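Local coordinates for serine acetyltransferase (Bacteroides vulgatus ATCC 8482, PDB 3F1X) that catalyses the transfer of an acetyl group from acetyl-CoA to L-serine, giving O-acetylserine on the route to cysteine, at the interface of chains A and B. Numbering follows the deposited sequence. Chains: chain A/B, Serine acetyltransferase.

The interface of chains A and B. Residues chain A 262, 280-281, 296, 299; chain B 263, 265, 281-283.
The hydroxyl OG1 of B:Thr265 is held from two directions. As modelled, the side-chain amide nitrogen ND2 of A:Asn281 donates to B:Thr265 OG1 at 2.7 Å, a fairly straight bond (153° at the hydrogen) with the oxygen somewhat tilted from the amide plane. A water then lies 2.8 Å from B:Thr265 OG1, and the same water reaches back to the hydroxyl OG of A:Ser262 at 2.6 Å, tying the two chains together a second time. A:Asn281 gets there with CG anti to its own carbonyl carbon (chi1 -58°).

Its other amide tip deserves a second look: OD1 of A:Asn281 sits 2.8 Å from the backbone O of B:Asn263, two acceptors face to face. Turning the amide over by half a turn would let its nitrogen donate to that carbonyl and its oxygen accept from the threonine hydroxyl, so the modelled flip is doubtful. An alanine at A:Asn281 would probably leave both the B:Thr265 hydroxyl and the B:Asn263 carbonyl without their mate from chain A.

A:Gln296 repeats the puzzle. Extended beyond CG, it lays its amide along the backbone of B:Asn281 to B:Trp283, with OE1 2.9 Å from B:Asn281 O and NE2 2.9 Å from B:Trp283 N. Like meets like at both ends; the reversed amide would probably make a matched pair of hydrogen bonds to that backbone. Poorly ordered A:Asn299 lies beside the CG2 branch of B:Ile282.

This patch lies between the left-handed beta-helix domains of two subunits, and probably belongs to the trimer typical of serine acetyltransferases. B:Trp283, its CG anti to the backbone N (chi1 176°), lays one indole face under the main chain of A:Gly280, whose N stands over the rim of the benzene ring, 3.3 Å from CZ3 of B:Trp283.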
# COMPACT_ATOMS: atom_id res chain seq x y z
N SER A 262 12.00 -16.00 -36.47
CA SER A 262 10.64 -16.12 -35.96
C SER A 262 9.89 -17.44 -36.07
O SER A 262 9.74 -18.00 -37.16
CB SER A 262 9.79 -15.00 -36.57
OG SER A 262 8.53 -14.96 -35.93
N GLY A 280 12.52 -18.75 -40.45
CA GLY A 280 11.36 -18.88 -39.59
C GLY A 280 10.28 -19.82 -40.07
O GLY A 280 10.28 -20.27 -41.22
N ASN A 281 9.36 -20.13 -39.17
CA ASN A 281 8.21 -20.98 -39.48
C ASN A 281 8.50 -22.39 -39.94
O ASN A 281 7.70 -22.99 -40.66
CB ASN A 281 7.33 -20.29 -40.52
CG ASN A 281 6.86 -18.92 -40.05
OD1 ASN A 281 6.00 -18.82 -39.18
ND2 ASN A 281 7.44 -17.88 -40.62
N GLN A 296 11.92 -22.23 -45.24
CA GLN A 296 10.68 -22.91 -45.57
C GLN A 296 10.51 -23.03 -47.09
O GLN A 296 10.93 -22.16 -47.85
CB GLN A 296 9.49 -22.14 -44.99
CG GLN A 296 8.15 -22.85 -45.10
CD GLN A 296 7.00 -22.02 -44.55
OE1 GLN A 296 6.32 -22.41 -43.60
NE2 GLN A 296 6.78 -20.86 -45.16
N ASN A 299 5.75 -21.03 -51.25
CA ASN A 299 4.29 -21.09 -51.16
C ASN A 299 3.59 -20.59 -52.43
O ASN A 299 4.05 -19.64 -53.07
CB ASN A 299 3.81 -20.28 -49.96
CG ASN A 299 4.35 -20.80 -48.64
OD1 ASN A 299 4.08 -21.94 -48.25
ND2 ASN A 299 5.12 -19.97 -47.95
N ASN B 263 0.70 -16.68 -36.74
CA ASN B 263 2.13 -16.94 -36.85
C ASN B 263 2.88 -16.66 -38.15
O ASN B 263 4.04 -17.01 -38.27
CB ASN B 263 2.43 -18.38 -36.40
CG ASN B 263 2.29 -18.56 -34.89
OD1 ASN B 263 2.65 -17.67 -34.14
ND2 ASN B 263 1.77 -19.71 -34.46
N THR B 265 5.10 -14.85 -40.93
CA THR B 265 6.22 -13.92 -40.85
C THR B 265 6.38 -13.18 -42.17
O THR B 265 6.54 -13.79 -43.22
CB THR B 265 7.55 -14.66 -40.55
OG1 THR B 265 7.41 -15.49 -39.39
CG2 THR B 265 8.67 -13.65 -40.32
N ASN B 281 1.40 -19.50 -40.56
CA ASN B 281 2.57 -20.37 -40.55
C ASN B 281 3.48 -20.31 -41.77
O ASN B 281 4.16 -21.29 -42.08
CB ASN B 281 2.13 -21.82 -40.33
CG ASN B 281 1.35 -21.99 -39.04
OD1 ASN B 281 1.92 -21.94 -37.95
ND2 ASN B 281 0.05 -22.16 -39.16
N ILE B 282 3.50 -19.18 -42.46
CA ILE B 282 4.35 -19.07 -43.63
C ILE B 282 5.36 -17.93 -43.56
O ILE B 282 5.09 -16.86 -43.00
CB ILE B 282 3.53 -18.94 -44.94
CG1 ILE B 282 2.58 -17.76 -44.85
CG2 ILE B 282 2.76 -20.22 -45.20
CD1 ILE B 282 1.87 -17.47 -46.16
N TRP B 283 6.52 -18.19 -44.14
CA TRP B 283 7.64 -17.27 -44.21
C TRP B 283 7.48 -16.53 -45.53
O TRP B 283 7.74 -17.08 -46.59
CB TRP B 283 8.93 -18.10 -44.17
CG TRP B 283 10.24 -17.39 -44.30
CD1 TRP B 283 11.05 -17.38 -45.41
CD2 TRP B 283 10.95 -16.68 -43.28
NE1 TRP B 283 12.22 -16.73 -45.13
CE2 TRP B 283 12.19 -16.28 -43.83
CE3 TRP B 283 10.66 -16.34 -41.95
CZ2 TRP B 283 13.14 -15.57 -43.10
CZ3 TRP B 283 11.61 -15.63 -41.22
CH2 TRP B 283 12.84 -15.25 -41.80
O HOH W 1 6.18 -14.63 -37.02